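Immune protein (Enterobacter cloacae, PDB 6D7Y) probably serves as the immunity protein of a contact-dependent growth inhibition system, binding the toxic C-terminal tip of CdiA to protect the cell that carries it. Local coordinates at residues V7-V12 with V94-C99; E70-K75 with L113-Y118; L78-V83 with F100-F105. All coordinates share one frame; numbering follows the deposited sequence.

The three contacts share one antiparallel sheet and the core beneath helix 105-126. Contact 1 pairs strands 3-10 and 93-102 near the centre of the chain; contact 3 lies farther along strand 93-102, about 17 Å away between centres. Contact 2 sets the end of strand 63-75 against the helix, centre to centre about 14 Å from contact 1 and about 10 Å from contact 3. F115 joins contacts 1 and 2, its CD1 lying 3.7 Å from V7 CG2. A probable hydrogen bond of 2.8 Å from L80 N to F72 O ties contact 3 to contact 2, and L98 CB meets V83 CG1 at 3.7 Å between contacts 1 and 3.

Contact 1. Residues V7-V12 with V94-C99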
loop_
_atom_site.group_PDB
_atom_site.type_symbol
_atom_site.label_atom_id
_atom_site.label_comp_id
_atom_site.label_asym_id
_atom_site.label_seq_id
_atom_site.Cartn_x
_atom_site.Cartn_y
_atom_site.Cartn_z
ATOM N N VAL B 7 -0.997 2.241 5.570
ATOM C CA VAL B 7 0.339 1.658 5.685
ATOM C C VAL B 7 1.025 1.988 4.370
ATOM O O VAL B 7 0.396 2.010 3.307
ATOM C CB VAL B 7 0.380 0.150 6.007
ATOM C CG1 VAL B 7 -0.271 -0.128 7.350
ATOM C CG2 VAL B 7 -0.252 -0.682 4.903
ATOM N N ILE B 8 2.336 2.230 4.446
ATOM C CA ILE B 8 3.105 2.631 3.296
ATOM C C ILE B 8 4.408 1.852 3.136
ATOM O O ILE B 8 5.128 1.636 4.129
ATOM C CB ILE B 8 3.584 4.112 3.464
ATOM C CG1 ILE B 8 2.424 5.097 3.706
ATOM C CG2 ILE B 8 4.398 4.571 2.258
ATOM C CD1 ILE B 8 1.515 5.304 2.564
ATOM N N PHE B 9 4.675 1.423 1.895
ATOM C CA PHE B 9 5.971 0.818 1.520
ATOM C C PHE B 9 6.653 2.023 0.852
ATOM O O PHE B 9 6.273 2.421 -0.255
ATOM C CB PHE B 9 5.834 -0.299 0.501
ATOM C CG PHE B 9 5.052 -1.505 0.961
ATOM C CD1 PHE B 9 3.682 -1.583 0.742
ATOM C CD2 PHE B 9 5.696 -2.600 1.536
ATOM C CE1 PHE B 9 2.967 -2.713 1.117
ATOM C CE2 PHE B 9 4.984 -3.732 1.918
ATOM C CZ PHE B 9 3.613 -3.787 1.700
ATOM N N GLU B 10 7.641 2.624 1.520
ATOM C CA GLU B 10 8.300 3.824 1.004
ATOM C C GLU B 10 9.598 3.499 0.283
ATOM O O GLU B 10 10.406 2.746 0.804
ATOM C CB GLU B 10 8.626 4.766 2.140
ATOM C CG GLU B 10 9.162 6.112 1.683
ATOM C CD GLU B 10 9.581 6.988 2.838
ATOM O OE1 GLU B 10 10.272 6.482 3.725
ATOM O OE2 GLU B 10 9.236 8.189 2.846
ATOM N N GLY B 11 9.785 4.093 -0.899
ATOM C CA GLY B 11 11.002 3.884 -1.700
ATOM C C GLY B 11 11.161 2.448 -2.154
ATOM O O GLY B 11 12.144 1.791 -1.848
ATOM N N VAL B 12 10.184 1.968 -2.900
ATOM C CA VAL B 12 10.188 0.598 -3.383
ATOM C C VAL B 12 11.231 0.446 -4.505
ATOM O O VAL B 12 11.526 1.402 -5.232
ATOM C CB VAL B 12 8.772 0.202 -3.883
ATOM C CG1 VAL B 12 8.734 -1.228 -4.406
ATOM C CG2 VAL B 12 7.752 0.388 -2.766
ATOM N N VAL B 94 9.497 5.711 -5.699
ATOM C CA VAL B 94 8.161 5.128 -5.777
ATOM C C VAL B 94 7.673 4.596 -4.417
ATOM O O VAL B 94 8.422 3.954 -3.684
ATOM C CB VAL B 94 8.135 3.971 -6.798
ATOM C CG1 VAL B 94 6.769 3.284 -6.827
ATOM C CG2 VAL B 94 8.498 4.483 -8.184
ATOM N N ASP B 95 6.406 4.877 -4.096
ATOM C CA ASP B 95 5.782 4.394 -2.869
ATOM C C ASP B 95 4.527 3.595 -3.252
ATOM O O ASP B 95 3.901 3.865 -4.276
ATOM C CB ASP B 95 5.290 5.532 -1.970
ATOM C CG ASP B 95 6.384 6.319 -1.305
ATOM O OD1 ASP B 95 7.595 6.110 -1.537
ATOM O OD2 ASP B 95 5.997 7.191 -0.503
ATOM N N VAL B 96 4.184 2.623 -2.415
ATOM C CA VAL B 96 2.986 1.812 -2.566
ATOM C C VAL B 96 2.261 1.973 -1.236
ATOM O O VAL B 96 2.830 1.714 -0.188
ATOM C CB VAL B 96 3.317 0.343 -2.858
ATOM C CG1 VAL B 96 2.060 -0.501 -2.869
ATOM C CG2 VAL B 96 4.082 0.223 -4.183
ATOM N N GLY B 97 1.008 2.438 -1.252
ATOM C CA GLY B 97 0.301 2.630 -0.024
ATOM C C GLY B 97 -1.050 1.986 -0.048
ATOM O O GLY B 97 -1.614 1.816 -1.116
ATOM N N LEU B 98 -1.510 1.590 1.133
ATOM C CA LEU B 98 -2.836 0.977 1.333
ATOM C C LEU B 98 -3.604 1.802 2.347
ATOM O O LEU B 98 -3.165 1.922 3.497
ATOM C CB LEU B 98 -2.723 -0.462 1.839
ATOM C CG LEU B 98 -2.258 -1.543 0.853
ATOM C CD1 LEU B 98 -0.797 -1.376 0.462
ATOM C CD2 LEU B 98 -2.450 -2.918 1.481
ATOM N N CYS B 99 -4.789 2.316 1.962
ATOM C CA CYS B 99 -5.595 3.155 2.862
ATOM C C CYS B 99 -6.904 2.422 3.104
ATOM O O CYS B 99 -7.465 1.874 2.152
ATOM C CB CYS B 99 -5.916 4.503 2.207
ATOM S SG CYS B 99 -4.458 5.436 1.698
HETATM O O HOH W 1 11.858 4.344 -5.316
#
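D95 OD1 is gripped by two hydrogen bonds, one from G11 N and one from Y90 OH on the adjacent strand 78-90. The G11 bond is 3.0 Å from N to OD1, and the amide arrives from above the carboxylate plane, 38° out of it. D95 CG stands anti to the carbonyl carbon, which carries the carboxylate across to the partner strand. There it lies beside E10, whose CG is 3.6 Å from D95 OD1. E10 OE2 and D95 OD2 are 4.8 Å apart; these like charges might raise the affinity of either group for a proton, although E10 OE1 is held by N130.

Four backbone bonds define the antiparallel register. V7 and L98 exchange N-H and C=O, as do F9 and V96, and the shortest of the four is F9 N to V96 O at 2.8 Å, with an N-H...O angle of 174°. Between these hydrogen-bonded pairs, I8 faces G97, where the CD1 methyl reaches the glycine CA at 3.9 Å. Beyond the last pair, V12 N binds V94 O, and a water bridges V12 O to V94 N.

V7, F9, V96 and L98 point to one face. The F9 ring presents its edge, with V96 O in its plane and CE1 4.0 Å from L98 CD1; V12 CG2 meets V96 CG2 at 3.9 Å. Helices 17-25 and 105-126 cover this face through I24 and M119. Strand 3-10 bonds 93-102 on one edge and, through I8 to Y132 and E10 to N130, strand 130-135 on the other, which makes it an inner strand of a helix-backed antiparallel sheet.

Contact 2. Residues E70-K75 with L113-Y118; sequences EGFSVK and LEFQKY
V74 stands at about a right angle to F115 and sets a methyl squarely on its ring. V74 CG1 lies 3.6 Å from the F115 centroid and only 6° off the ring normal, a CH-pi contact over the centre of the face. V74 CG2 adds to it at the far rim, 3.8 Å from F115 CZ. The first bond of F115 leaves the helix away from the strand, and chi1 of -92°, well off a staggered value, brings the ring back beneath V74. F72 has CG anti to its backbone N, and the two rings reach toward each other, tip to tip, F72 CE2 being 3.8 Å from F115 CZ.

This is strand-on-helix packing: residues 72-75, at the end of strand 63-75, cross residues 113-118 of helix 105-126 at 79°, and L80 and L98 of the sheet also touch the F115 ring. K27 of the same chain donates a hydrogen bond from NZ to V74 O and makes cation-pi contacts with F72 and Y118.

K75 and E114 cross at about a right angle, yet form no salt bridge. E114 OE2 is 3.1 Å from K75 CG but 6.1 Å from K75 NZ. Buried there with no modelled polar partner, OE2 may be easier to protonate.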
loop_
_atom_site.group_PDB
_atom_site.type_symbol
_atom_site.label_atom_id
_atom_site.label_comp_id
_atom_site.label_asym_id
_atom_site.label_seq_id
_atom_site.Cartn_x
_atom_site.Cartn_y
_atom_site.Cartn_z
ATOM N N GLU B 70 -10.922 -5.410 -2.859
ATOM C CA GLU B 70 -11.920 -5.964 -1.952
ATOM C C GLU B 70 -11.429 -7.273 -1.365
ATOM O O GLU B 70 -10.829 -8.100 -2.079
ATOM C CB GLU B 70 -13.241 -6.208 -2.688
ATOM C CG GLU B 70 -14.282 -6.910 -1.832
ATOM C CD GLU B 70 -15.566 -7.177 -2.572
ATOM O OE1 GLU B 70 -15.886 -6.423 -3.522
ATOM O OE2 GLU B 70 -16.264 -8.137 -2.192
ATOM N N GLY B 71 -11.722 -7.469 -0.080
ATOM C CA GLY B 71 -11.380 -8.695 0.630
ATOM C C GLY B 71 -9.884 -8.895 0.775
ATOM O O GLY B 71 -9.360 -9.925 0.379
ATOM N N PHE B 72 -9.198 -7.911 1.346
ATOM C CA PHE B 72 -7.752 -7.998 1.526
ATOM C C PHE B 72 -7.426 -8.658 2.860
ATOM O O PHE B 72 -7.786 -8.127 3.894
ATOM C CB PHE B 72 -7.122 -6.602 1.489
ATOM C CG PHE B 72 -5.634 -6.624 1.637
ATOM C CD1 PHE B 72 -4.825 -6.889 0.542
ATOM C CD2 PHE B 72 -5.035 -6.425 2.878
ATOM C CE1 PHE B 72 -3.446 -6.937 0.669
ATOM C CE2 PHE B 72 -3.654 -6.467 3.007
ATOM C CZ PHE B 72 -2.860 -6.725 1.904
ATOM N N SER B 73 -6.763 -9.817 2.830
ATOM C CA SER B 73 -6.400 -10.519 4.067
ATOM C C SER B 73 -5.006 -10.056 4.447
ATOM O O SER B 73 -4.090 -10.125 3.636
ATOM C CB SER B 73 -6.431 -12.037 3.879
ATOM O OG SER B 73 -5.506 -12.444 2.890
ATOM N N VAL B 74 -4.845 -9.583 5.672
ATOM C CA VAL B 74 -3.556 -9.065 6.115
ATOM C C VAL B 74 -2.673 -10.195 6.650
ATOM O O VAL B 74 -1.637 -10.529 6.054
ATOM C CB VAL B 74 -3.746 -7.966 7.184
ATOM C CG1 VAL B 74 -2.425 -7.278 7.497
ATOM C CG2 VAL B 74 -4.760 -6.936 6.698
ATOM N N LYS B 75 -3.109 -10.800 7.749
ATOM C CA LYS B 75 -2.346 -11.853 8.397
ATOM C C LYS B 75 -3.286 -12.621 9.307
ATOM O O LYS B 75 -4.301 -12.078 9.744
ATOM C CB LYS B 75 -1.264 -11.199 9.257
ATOM C CG LYS B 75 -0.150 -12.083 9.806
ATOM C CD LYS B 75 0.954 -12.355 8.801
ATOM C CE LYS B 75 2.154 -12.966 9.513
ATOM N NZ LYS B 75 3.348 -13.068 8.631
ATOM N N LEU B 113 -0.489 -4.007 13.850
ATOM C CA LEU B 113 0.535 -4.963 14.275
ATOM C C LEU B 113 0.640 -6.134 13.305
ATOM O O LEU B 113 1.737 -6.648 13.068
ATOM C CB LEU B 113 0.348 -5.424 15.721
ATOM C CG LEU B 113 0.668 -4.401 16.822
ATOM C CD1 LEU B 113 0.427 -5.021 18.185
ATOM C CD2 LEU B 113 2.112 -3.915 16.744
ATOM N N GLU B 114 -0.481 -6.537 12.721
ATOM C CA GLU B 114 -0.460 -7.596 11.717
ATOM C C GLU B 114 0.230 -7.085 10.454
ATOM O O GLU B 114 1.010 -7.817 9.847
ATOM C CB GLU B 114 -1.864 -8.135 11.430
ATOM C CG GLU B 114 -2.490 -8.886 12.599
ATOM C CD GLU B 114 -1.777 -10.184 12.992
ATOM O OE1 GLU B 114 -2.269 -10.849 13.932
ATOM O OE2 GLU B 114 -0.740 -10.569 12.397
ATOM N N PHE B 115 -0.031 -5.830 10.064
ATOM C CA PHE B 115 0.666 -5.260 8.904
ATOM C C PHE B 115 2.160 -5.178 9.152
ATOM O O PHE B 115 2.958 -5.474 8.254
ATOM C CB PHE B 115 0.153 -3.866 8.530
ATOM C CG PHE B 115 -0.945 -3.870 7.512
ATOM C CD1 PHE B 115 -0.654 -4.162 6.185
ATOM C CD2 PHE B 115 -2.235 -3.522 7.851
ATOM C CE1 PHE B 115 -1.641 -4.150 5.215
ATOM C CE2 PHE B 115 -3.229 -3.492 6.883
ATOM C CZ PHE B 115 -2.930 -3.807 5.561
ATOM N N GLN B 116 2.543 -4.754 10.363
ATOM C CA GLN B 116 3.976 -4.654 10.709
ATOM C C GLN B 116 4.684 -6.000 10.487
ATOM O O GLN B 116 5.784 -6.060 9.916
ATOM C CB GLN B 116 4.189 -4.177 12.164
ATOM C CG GLN B 116 5.673 -3.917 12.485
ATOM C CD GLN B 116 5.955 -3.536 13.934
ATOM O OE1 GLN B 116 5.296 -4.022 14.854
ATOM N NE2 GLN B 116 6.978 -2.680 14.147
ATOM N N LYS B 117 4.062 -7.074 10.964
ATOM C CA LYS B 117 4.623 -8.422 10.803
ATOM C C LYS B 117 4.734 -8.824 9.334
ATOM O O LYS B 117 5.779 -9.321 8.888
ATOM C CB LYS B 117 3.758 -9.457 11.521
ATOM C CG LYS B 117 3.695 -9.319 13.029
ATOM C CD LYS B 117 2.701 -10.329 13.591
ATOM C CE LYS B 117 2.550 -10.209 15.098
ATOM N NZ LYS B 117 3.840 -10.483 15.782
ATOM N N TYR B 118 3.634 -8.641 8.607
ATOM C CA TYR B 118 3.562 -8.940 7.183
ATOM C C TYR B 118 4.620 -8.209 6.359
ATOM O O TYR B 118 5.342 -8.831 5.573
ATOM C CB TYR B 118 2.163 -8.619 6.624
ATOM C CG TYR B 118 2.128 -8.688 5.115
ATOM C CD1 TYR B 118 2.290 -9.903 4.460
ATOM C CD2 TYR B 118 1.955 -7.544 4.347
ATOM C CE1 TYR B 118 2.288 -9.982 3.079
ATOM C CE2 TYR B 118 1.945 -7.612 2.962
ATOM C CZ TYR B 118 2.111 -8.835 2.336
ATOM O OH TYR B 118 2.114 -8.928 0.963
#

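Contact 3. Residues L78-V83 with F100-F105; sequences LKLPVV and FYMNDF
L80 is the first residue of 78-83 to meet 100-105, and it supplies most of what this segment buries. Its CB is directed at the other strand; with CG anti to the carbonyl carbon (chi1 -50°), the two methyls divide the work. CD1 settles over one face of the F100 ring, 3.9 Å from the centroid and 13° off the normal, which meets the criterion for a CH-pi contact. CD2 turns to the selenomethionine M102 and lies 4.2 Å from its SE. M102 starts off to the side, but its chain bends at both chi2 and chi3, which swings the selenium round towards L80 at about a right angle to that side chain.

At P81 the chain turns a corner, a break within strand 78-90 that separates 78-80 from 82-83. V82 takes part mainly through its backbone: its O is 3.9 Å from F100 CB. V83 then comes closest in backbone terms, its CA 4.9 Å from F100 CA. The V83 and F100 side chains run side by side in the same direction, and V83 CG2 touches F100 CB at 4.2 Å. F100 CG occupies the crowded position between its backbone N and carbonyl carbon (chi1 55°), and the ring it carries lies under L80.

No hydrogen bond links the two segments, although they belong to the hairpin of strands 78-90 and 93-102. Their backbones bond instead to outer neighbours: L80 to F72, V83 to M69, F100 to F5 and M102 to E3. D104 caps the start of helix 105-126 through S107 N, and that helix lies over the contact, F115 against L80 and V111 against M102, with F5 of strand 3-10 flanking F100.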
loop_
_atom_site.group_PDB
_atom_site.type_symbol
_atom_site.label_atom_id
_atom_site.label_comp_id
_atom_site.label_asym_id
_atom_site.label_seq_id
_atom_site.Cartn_x
_atom_site.Cartn_y
_atom_site.Cartn_z
ATOM N N LEU B 78 -7.353 -12.194 9.546
ATOM C CA LEU B 78 -8.095 -10.916 9.586
ATOM C C LEU B 78 -8.112 -10.330 8.166
ATOM O O LEU B 78 -7.085 -10.332 7.466
ATOM C CB LEU B 78 -7.585 -9.944 10.664
ATOM C CG LEU B 78 -6.223 -9.263 10.714
ATOM C CD1 LEU B 78 -6.063 -8.231 9.608
ATOM C CD2 LEU B 78 -6.086 -8.564 12.065
ATOM N N LYS B 79 -9.287 -9.850 7.754
ATOM C CA LYS B 79 -9.508 -9.371 6.396
ATOM C C LYS B 79 -10.250 -8.026 6.384
ATOM O O LYS B 79 -11.260 -7.855 7.068
ATOM C CB LYS B 79 -10.325 -10.451 5.677
ATOM C CG LYS B 79 -10.272 -10.474 4.159
ATOM C CD LYS B 79 -10.989 -11.722 3.654
ATOM C CE LYS B 79 -10.752 -11.993 2.176
ATOM N NZ LYS B 79 -11.384 -13.269 1.724
ATOM N N LEU B 80 -9.738 -7.078 5.603
ATOM C CA LEU B 80 -10.335 -5.743 5.496
ATOM C C LEU B 80 -11.332 -5.755 4.330
ATOM O O LEU B 80 -10.975 -6.203 3.232
ATOM C CB LEU B 80 -9.240 -4.718 5.224
ATOM C CG LEU B 80 -8.045 -4.796 6.182
ATOM C CD1 LEU B 80 -6.973 -3.787 5.794
ATOM C CD2 LEU B 80 -8.484 -4.590 7.626
ATOM N N PRO B 81 -12.572 -5.266 4.549
ATOM C CA PRO B 81 -13.565 -5.244 3.446
ATOM C C PRO B 81 -13.144 -4.462 2.187
ATOM O O PRO B 81 -13.290 -5.007 1.081
ATOM C CB PRO B 81 -14.797 -4.593 4.085
ATOM C CG PRO B 81 -14.652 -4.846 5.547
ATOM C CD PRO B 81 -13.173 -4.854 5.834
ATOM N N VAL B 82 -12.636 -3.217 2.337
ATOM C CA VAL B 82 -12.217 -2.426 1.160
ATOM C C VAL B 82 -10.946 -1.601 1.426
ATOM O O VAL B 82 -10.893 -0.848 2.391
ATOM C CB VAL B 82 -13.312 -1.444 0.686
ATOM C CG1 VAL B 82 -12.876 -0.781 -0.624
ATOM C CG2 VAL B 82 -14.655 -2.151 0.492
ATOM N N VAL B 83 -9.977 -1.695 0.519
ATOM C CA VAL B 83 -8.718 -0.956 0.636
ATOM C C VAL B 83 -8.436 -0.194 -0.654
ATOM O O VAL B 83 -8.748 -0.690 -1.773
ATOM C CB VAL B 83 -7.565 -1.945 0.886
ATOM C CG1 VAL B 83 -6.204 -1.244 0.888
ATOM C CG2 VAL B 83 -7.805 -2.708 2.176
ATOM N N PHE B 100 -7.360 2.424 4.352
ATOM C CA PHE B 100 -8.592 1.736 4.783
ATOM C C PHE B 100 -9.178 2.353 6.050
ATOM O O PHE B 100 -8.448 2.854 6.904
ATOM C CB PHE B 100 -8.295 0.256 5.040
ATOM C CG PHE B 100 -7.176 0.027 6.026
ATOM C CD1 PHE B 100 -5.865 -0.002 5.602
ATOM C CD2 PHE B 100 -7.448 -0.160 7.377
ATOM C CE1 PHE B 100 -4.829 -0.206 6.508
ATOM C CE2 PHE B 100 -6.436 -0.370 8.285
ATOM C CZ PHE B 100 -5.119 -0.381 7.865
ATOM N N TYR B 101 -10.508 2.358 6.171
ATOM C CA TYR B 101 -11.113 2.890 7.380
ATOM C C TYR B 101 -11.197 1.818 8.461
ATOM O O TYR B 101 -11.240 0.616 8.154
ATOM C CB TYR B 101 -12.549 3.434 7.109
ATOM C CG TYR B 101 -12.574 4.710 6.314
ATOM C CD1 TYR B 101 -12.586 4.693 4.924
ATOM C CD2 TYR B 101 -12.587 5.948 6.948
ATOM C CE1 TYR B 101 -12.609 5.880 4.188
ATOM C CE2 TYR B 101 -12.606 7.129 6.231
ATOM C CZ TYR B 101 -12.605 7.097 4.853
ATOM O OH TYR B 101 -12.635 8.275 4.137
HETATM N N MSE B 102 -11.225 2.253 9.723
HETATM C CA MSE B 102 -11.445 1.356 10.869
HETATM C C MSE B 102 -12.388 2.118 11.762
HETATM O O MSE B 102 -12.330 3.344 11.822
HETATM C CB MSE B 102 -10.199 0.940 11.640
HETATM C CG MSE B 102 -9.192 0.177 10.786
HETATM SE SE MSE B 102 -9.819 -1.625 10.253
HETATM C CE MSE B 102 -10.097 -2.410 12.043
ATOM N N ASN B 103 -13.270 1.407 12.461
ATOM C CA ASN B 103 -14.269 2.057 13.348
ATOM C C ASN B 103 -13.708 2.623 14.648
ATOM O O ASN B 103 -14.343 3.492 15.255
ATOM C CB ASN B 103 -15.439 1.106 13.655
ATOM C CG ASN B 103 -16.354 0.884 12.463
ATOM O OD1 ASN B 103 -16.391 1.688 11.532
ATOM N ND2 ASN B 103 -17.131 -0.194 12.506
ATOM N N ASP B 104 -12.528 2.157 15.078
ATOM C CA ASP B 104 -11.935 2.664 16.313
ATOM C C ASP B 104 -10.438 2.415 16.326
ATOM O O ASP B 104 -9.941 1.618 15.526
ATOM C CB ASP B 104 -12.616 2.044 17.531
ATOM C CG ASP B 104 -12.477 0.544 17.576
ATOM O OD1 ASP B 104 -11.341 0.056 17.698
ATOM O OD2 ASP B 104 -13.510 -0.156 17.538
ATOM N N PHE B 105 -9.732 3.106 17.221
ATOM C CA PHE B 105 -8.272 2.988 17.322
ATOM C C PHE B 105 -7.803 1.641 17.856
ATOM O O PHE B 105 -6.745 1.156 17.458
ATOM C CB PHE B 105 -7.662 4.139 18.150
ATOM C CG PHE B 105 -7.504 5.429 17.382
ATOM C CD1 PHE B 105 -8.541 6.331 17.287
ATOM C CD2 PHE B 105 -6.305 5.732 16.751
ATOM C CE1 PHE B 105 -8.392 7.507 16.571
ATOM C CE2 PHE B 105 -6.149 6.900 16.036
ATOM C CZ PHE B 105 -7.206 7.796 15.949
#